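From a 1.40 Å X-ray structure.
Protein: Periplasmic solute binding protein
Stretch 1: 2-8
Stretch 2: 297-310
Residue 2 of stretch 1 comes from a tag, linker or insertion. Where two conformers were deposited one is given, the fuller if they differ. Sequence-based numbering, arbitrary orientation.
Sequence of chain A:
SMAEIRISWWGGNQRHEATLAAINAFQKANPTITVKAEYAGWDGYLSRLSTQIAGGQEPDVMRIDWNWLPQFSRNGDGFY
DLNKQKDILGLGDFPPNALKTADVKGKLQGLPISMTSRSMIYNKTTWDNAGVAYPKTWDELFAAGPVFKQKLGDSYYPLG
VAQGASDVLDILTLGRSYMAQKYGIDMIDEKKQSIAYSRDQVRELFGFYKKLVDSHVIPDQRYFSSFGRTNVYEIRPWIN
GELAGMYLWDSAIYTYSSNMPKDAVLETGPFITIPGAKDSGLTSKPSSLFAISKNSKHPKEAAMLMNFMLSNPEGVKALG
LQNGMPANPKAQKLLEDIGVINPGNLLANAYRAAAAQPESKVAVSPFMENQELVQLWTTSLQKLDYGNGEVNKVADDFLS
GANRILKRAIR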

ATOM      1  N   MET A   2      22.688  25.521  17.905  1.00 41.43           N
ATOM      2  CA  MET A   2      22.370  24.482  16.880  1.00 33.90           C
ATOM      3  C   MET A   2      20.959  24.725  16.366  1.00 30.38           C
ATOM      4  O   MET A   2      20.125  25.247  17.093  1.00 67.17           O
ATOM      5  N   ALA A   3      20.687  24.346  15.115  1.00 38.12           N
ATOM      6  CA  ALA A   3      19.324  24.456  14.561  1.00 28.99           C
ATOM      7  C   ALA A   3      18.579  23.136  14.748  1.00 23.09           C
ATOM      8  O   ALA A   3      19.160  22.095  14.582  1.00 26.51           O
ATOM      9  N   GLU A   4      17.284  23.196  15.034  1.00 29.02           N
ATOM     10  CA  GLU A   4      16.516  22.003  15.410  1.00 22.44           C
ATOM     11  C   GLU A   4      15.374  21.706  14.428  1.00 21.67           C
ATOM     12  O   GLU A   4      14.543  22.574  14.123  1.00 21.76           O
ATOM     13  N   ILE A   5      15.350  20.458  13.955  1.00 17.76           N
ATOM     14  CA  ILE A   5      14.276  19.945  13.117  1.00 17.06           C
ATOM     15  C   ILE A   5      13.674  18.673  13.707  1.00 16.03           C
ATOM     16  O   ILE A   5      14.361  17.834  14.297  1.00 21.28           O
ATOM     17  N   ARG A   6      12.374  18.546  13.530  1.00 13.08           N
ATOM     18  CA  ARG A   6      11.605  17.409  14.025  1.00 13.31           C
ATOM     19  C   ARG A   6      11.179  16.550  12.844  1.00 11.63           C
ATOM     20  O   ARG A   6      10.885  17.072  11.766  1.00 13.71           O
ATOM     21  N   ILE A   7      11.226  15.239  13.026  1.00 12.47           N
ATOM     22  CA  ILE A   7      10.812  14.269  11.972  1.00 10.98           C
ATOM     23  C   ILE A   7       9.921  13.189  12.571  1.00 11.74           C
ATOM     24  O   ILE A   7      10.259  12.604  13.599  1.00 12.75           O
ATOM     25  N   SER A   8       8.768  12.975  11.945  1.00 10.97           N
ATOM     26  CA  SER A   8       7.876  11.892  12.309  1.00 11.46           C
ATOM     27  C   SER A   8       7.752  10.801  11.266  1.00 10.62           C
ATOM     28  O   SER A   8       7.817  11.044  10.053  1.00 11.23           O
ATOM     29  N   LYS A 297      10.570  26.519   9.970  1.00 17.41           N
ATOM     30  CA  LYS A 297      11.582  27.590  10.045  1.00 18.32           C
ATOM     31  C   LYS A 297      12.890  27.191   9.369  1.00 17.49           C
ATOM     32  O   LYS A 297      13.778  28.017   9.188  1.00 21.03           O
ATOM     33  N   HIS A 298      13.005  25.905   9.023  1.00 14.54           N
ATOM     34  CA  HIS A 298      14.268  25.343   8.533  1.00 15.68           C
ATOM     35  C   HIS A 298      14.032  24.390   7.335  1.00 15.23           C
ATOM     36  O   HIS A 298      14.475  23.242   7.355  1.00 14.31           O
ATOM     37  N   PRO A 299      13.346  24.852   6.280  1.00 14.85           N
ATOM     38  CA  PRO A 299      13.064  23.948   5.170  1.00 14.68           C
ATOM     39  C   PRO A 299      14.311  23.434   4.463  1.00 14.31           C
ATOM     40  O   PRO A 299      14.336  22.313   3.989  1.00 15.26           O
ATOM     41  N   LYS A 300      15.354  24.242   4.408  1.00 15.01           N
ATOM     42  CA  LYS A 300      16.593  23.777   3.813  1.00 14.79           C
ATOM     43  C   LYS A 300      17.179  22.570   4.571  1.00 14.00           C
ATOM     44  O   LYS A 300      17.534  21.554   3.973  1.00 13.55           O
ATOM     45  N   GLU A 301      17.287  22.690   5.886  1.00 13.38           N
ATOM     46  CA  GLU A 301      17.813  21.616   6.741  1.00 13.39           C
ATOM     47  C   GLU A 301      16.906  20.386   6.700  1.00 13.34           C
ATOM     48  O   GLU A 301      17.389  19.247   6.668  1.00 12.84           O
ATOM     49  N   ALA A 302      15.606  20.611   6.670  1.00 12.86           N
ATOM     50  CA  ALA A 302      14.649  19.516   6.488  1.00 11.51           C
ATOM     51  C   ALA A 302      14.925  18.763   5.176  1.00 11.57           C
ATOM     52  O   ALA A 302      15.009  17.526   5.151  1.00 12.01           O
ATOM     53  N   ALA A 303      15.086  19.512   4.098  1.00 11.97           N
ATOM     54  CA  ALA A 303      15.432  18.932   2.800  1.00 12.58           C
ATOM     55  C   ALA A 303      16.781  18.207   2.837  1.00 12.42           C
ATOM     56  O   ALA A 303      16.940  17.156   2.199  1.00 12.47           O
ATOM     57  N   MET A 304      17.755  18.784   3.544  1.00 12.11           N
ATOM     58  CA  MET A 304      19.063  18.117   3.698  1.00 11.59           C
ATOM     59  C   MET A 304      18.903  16.747   4.374  1.00 11.80           C
ATOM     60  O   MET A 304      19.561  15.773   4.006  1.00 12.02           O
ATOM     61  N   LEU A 305      18.060  16.669   5.396  1.00 10.72           N
ATOM     62  CA  LEU A 305      17.827  15.387   6.072  1.00 10.99           C
ATOM     63  C   LEU A 305      17.177  14.380   5.119  1.00 10.66           C
ATOM     64  O   LEU A 305      17.566  13.209   5.025  1.00 11.51           O
ATOM     65  N   MET A 306      16.199  14.846   4.365  1.00 10.53           N
ATOM     66  CA  MET A 306      15.511  13.997   3.391  1.00 10.99           C
ATOM     67  C   MET A 306      16.489  13.487   2.320  1.00 11.72           C
ATOM     68  O   MET A 306      16.526  12.280   2.016  1.00 12.04           O
ATOM     69  N   ASN A 307      17.295  14.386   1.772  1.00 11.38           N
ATOM     70  CA  ASN A 307      18.286  13.969   0.787  1.00 12.09           C
ATOM     71  C   ASN A 307      19.266  12.969   1.380  1.00 11.68           C
ATOM     72  O   ASN A 307      19.674  12.017   0.722  1.00 12.91           O
ATOM     73  N   PHE A 308      19.669  13.190   2.621  1.00 11.57           N
ATOM     74  CA  PHE A 308      20.617  12.288   3.256  1.00 12.67           C
ATOM     75  C   PHE A 308      20.057  10.875   3.332  1.00 11.69           C
ATOM     76  O   PHE A 308      20.737   9.885   3.013  1.00 13.01           O
ATOM     77  N   MET A 309      18.799  10.781   3.746  1.00 11.01           N
ATOM     78  CA  MET A 309      18.109   9.483   3.863  0.50 10.62           C
ATOM     79  C   MET A 309      17.896   8.763   2.519  1.00 10.75           C
ATOM     80  O   MET A 309      18.028   7.540   2.429  1.00 11.57           O
ATOM     81  N   LEU A 310      17.552   9.522   1.492  1.00 11.78           N
ATOM     82  CA  LEU A 310      17.113   8.939   0.215  1.00 11.99           C
ATOM     83  C   LEU A 310      18.199   8.805  -0.850  1.00 12.44           C
ATOM     84  O   LEU A 310      18.063   8.017  -1.787  1.00 14.71           O
TER

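The centre of this contact is I5, a buried strand residue whose CA lies 6.7 Å from the CA of A302, the nearest such pair between strand and helix. Its CA-to-CB bond points toward the helix, and with chi1 p and chi2 t its CD1 reaches CD2 of L305 at 3.7 Å and CA of A302 at 4.0 Å. A302 itself directs its methyl sideways; so small a residue adds little bulk where the backbones come close, and I5 can lie against the helix backbone, CD1 being 3.8 Å from O of E301.

Because side chains alternate along a strand, A3, I5 and I7 all face the helix while E4 and R6 point away. Stretch 2 answers with H298, just before the helix, and with E301, L305 and M309 on it, spaced at three or four residues, roughly one turn apart. L305 (chi1 t, chi2 p) serves both isoleucines: its CD2 also lies 3.9 Å from CD1 of I7. The extended I7 (t, t) in turn meets M309, CD1 to CE 4.0 Å, where the long, flexible thioether chain (m, t, t) carries its methyl to the strand. Apolar side chains suit this buried end, since they bring no polar group that would need a partner.

Toward the other end the surroundings become more polar. E301 starts toward the strand, its CB 4.2 Å from CG2 of I5, but its end leads away, so its CB packs while the carboxylate leads away from the strand. H298 (chi1 m), at the N-cap position, packs its CB 3.8 Å from CG2 of I5. The methyl of A3 sits over one face of the imidazole, CB 3.9 Å from CE1, in a CH-pi contact, and CD2 of H298 approaches the backbone O of E4 at 3.4 Å. No hydrogen bond joins the two stretches; the contact rests on van der Waals packing, of side chains against one another and against backbone.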

ATOM      1  CB  MET A   2      22.474  23.098  17.495  1.00 31.42           C
ATOM      2  CG  MET A   2      23.899  22.745  17.887  1.00 41.06           C
ATOM      3  SD  MET A   2      24.014  21.169  18.711  1.00 36.55           S
ATOM      4  CE  MET A   2      23.725  20.053  17.333  1.00 25.83           C
ATOM      5  CB  ALA A   3      19.360  24.807  13.095  1.00 35.74           C
ATOM      6  CB  GLU A   4      15.972  22.136  16.843  1.00 34.30           C
ATOM      7  CG  GLU A   4      15.233  20.908  17.367  1.00 68.23           C
ATOM      8  CD  GLU A   4      14.705  21.113  18.775  1.00124.54           C
ATOM      9  OE1 GLU A   4      13.506  20.866  19.021  1.00 97.79           O
ATOM     10  OE2 GLU A   4      15.496  21.534  19.640  1.00115.04           O
ATOM     11  CB  ILE A   5      14.673  19.742  11.648  1.00 20.73           C
ATOM     12  CG1 ILE A   5      15.780  18.726  11.509  1.00 40.15           C
ATOM     13  CG2 ILE A   5      15.138  21.070  11.041  1.00 23.94           C
ATOM     14  CD1 ILE A   5      16.051  18.342  10.066  1.00 32.18           C
ATOM     15  CB  ARG A   6      10.341  17.907  14.717  1.00 14.23           C
ATOM     16  CG  ARG A   6      10.600  18.694  15.987  1.00 15.50           C
ATOM     17  CD  ARG A   6       9.380  19.510  16.363  1.00 17.78           C
ATOM     18  NE  ARG A   6       8.219  18.646  16.479  1.00 19.17           N
ATOM     19  CZ  ARG A   6       6.965  19.028  16.250  1.00 19.05           C
ATOM     20  NH1 ARG A   6       6.685  20.285  15.912  1.00 19.05           N
ATOM     21  NH2 ARG A   6       5.992  18.137  16.334  1.00 20.33           N
ATOM     22  CB  ILE A   7      12.030  13.642  11.219  1.00 10.67           C
ATOM     23  CG1 ILE A   7      11.557  12.620  10.194  1.00 11.79           C
ATOM     24  CG2 ILE A   7      13.027  13.050  12.179  1.00 12.18           C
ATOM     25  CD1 ILE A   7      12.646  12.193   9.221  1.00 12.04           C
ATOM     26  CB  SER A   8       6.475  12.403  12.661  1.00 11.38           C
ATOM     27  OG  SER A   8       5.758  12.947  11.540  1.00 13.31           O
ATOM     28  CB  LYS A 297      11.887  27.994  11.499  1.00 22.82           C
ATOM     29  CG  LYS A 297      10.693  28.499  12.293  1.00 29.95           C
ATOM     30  CD  LYS A 297      11.082  28.742  13.747  1.00 49.68           C
ATOM     31  CE  LYS A 297       9.931  28.476  14.703  1.00 92.25           C
ATOM     32  NZ  LYS A 297       8.857  29.499  14.589  1.00 93.61           N
ATOM     33  CB  HIS A 298      14.960  24.577   9.677  1.00 17.03           C
ATOM     34  CG  HIS A 298      15.255  25.402  10.890  1.00 18.76           C
ATOM     35  ND1 HIS A 298      16.208  26.393  10.899  1.00 25.05           N
ATOM     36  CD2 HIS A 298      14.739  25.362  12.139  1.00 25.42           C
ATOM     37  CE1 HIS A 298      16.248  26.954  12.096  1.00 28.41           C
ATOM     38  NE2 HIS A 298      15.367  26.344  12.868  1.00 26.23           N
ATOM     39  CB  PRO A 299      12.223  24.815   4.221  1.00 17.71           C
ATOM     40  CG  PRO A 299      12.609  26.227   4.560  1.00 16.88           C
ATOM     41  CD  PRO A 299      12.755  26.180   6.052  1.00 16.17           C
ATOM     42  CB  LYS A 300      17.585  24.915   3.777  1.00 16.69           C
ATOM     43  CG  LYS A 300      18.883  24.515   3.157  1.00 21.79           C
ATOM     44  CD  LYS A 300      19.815  25.699   3.114  1.00 34.40           C
ATOM     45  CE  LYS A 300      20.708  25.536   1.917  1.00 83.29           C
ATOM     46  NZ  LYS A 300      21.489  24.288   2.121  1.00 91.52           N
ATOM     47  CB  GLU A 301      18.032  22.124   8.179  1.00 15.01           C
ATOM     48  CG  GLU A 301      19.171  23.129   8.328  1.00 15.63           C
ATOM     49  CD  GLU A 301      18.842  24.574   7.997  1.00 20.86           C
ATOM     50  OE1 GLU A 301      17.689  24.923   7.654  1.00 18.04           O
ATOM     51  OE2 GLU A 301      19.797  25.369   8.070  1.00 32.19           O
ATOM     52  CB  ALA A 302      13.211  20.065   6.502  1.00 11.87           C
ATOM     53  CB  ALA A 303      15.450  19.995   1.725  1.00 13.09           C
ATOM     54  CB  MET A 304      20.068  18.989   4.484  1.00 12.61           C
ATOM     55  CG  MET A 304      20.509  20.256   3.764  1.00 13.41           C
ATOM     56  SD  MET A 304      21.383  21.511   4.800  1.00 11.84           S
ATOM     57  CE  MET A 304      22.880  20.559   5.165  1.00 20.15           C
ATOM     58  CB  LEU A 305      16.965  15.577   7.309  1.00 11.14           C
ATOM     59  CG  LEU A 305      16.552  14.327   8.080  1.00 10.84           C
ATOM     60  CD1 LEU A 305      17.745  13.464   8.484  1.00 12.35           C
ATOM     61  CD2 LEU A 305      15.660  14.723   9.265  1.00 13.20           C
ATOM     62  CB  MET A 306      14.350  14.731   2.737  1.00 11.54           C
ATOM     63  CG  MET A 306      13.197  14.975   3.700  1.00 11.18           C
ATOM     64  SD  MET A 306      11.908  16.198   3.129  1.00  7.84           S
ATOM     65  CE  MET A 306      11.545  15.560   1.486  1.00 13.45           C
ATOM     66  CB  ASN A 307      19.035  15.162   0.239  1.00 13.56           C
ATOM     67  CG  ASN A 307      20.081  14.751  -0.761  1.00 14.06           C
ATOM     68  OD1 ASN A 307      19.761  14.429  -1.911  1.00 19.34           O
ATOM     69  ND2 ASN A 307      21.323  14.745  -0.336  1.00 17.13           N
ATOM     70  CB  PHE A 308      21.027  12.817   4.636  1.00 12.17           C
ATOM     71  CG  PHE A 308      22.166  12.064   5.251  1.00 11.88           C
ATOM     72  CD1 PHE A 308      21.942  10.921   5.996  1.00 12.38           C
ATOM     73  CD2 PHE A 308      23.470  12.471   5.029  1.00 14.23           C
ATOM     74  CE1 PHE A 308      22.988  10.220   6.535  1.00 14.42           C
ATOM     75  CE2 PHE A 308      24.528  11.771   5.575  1.00 14.15           C
ATOM     76  CZ  PHE A 308      24.280  10.646   6.336  1.00 15.45           C
ATOM     77  CB  MET A 309      16.749   9.661   4.576  0.50 10.85           C
ATOM     78  CG  MET A 309      16.857  10.033   6.059  0.50 11.53           C
ATOM     79  SD  MET A 309      15.238  10.113   6.959  0.50  9.76           S
ATOM     80  CE  MET A 309      15.818   9.807   8.633  0.50 19.38           C
ATOM     81  CB  LEU A 310      15.920   9.721  -0.345  1.00 12.20           C
ATOM     82  CG  LEU A 310      14.661   9.749   0.528  1.00 15.38           C
ATOM     83  CD1 LEU A 310      13.512  10.423  -0.234  1.00 16.33           C
ATOM     84  CD2 LEU A 310      14.264   8.395   1.072  1.00 15.45           C
TER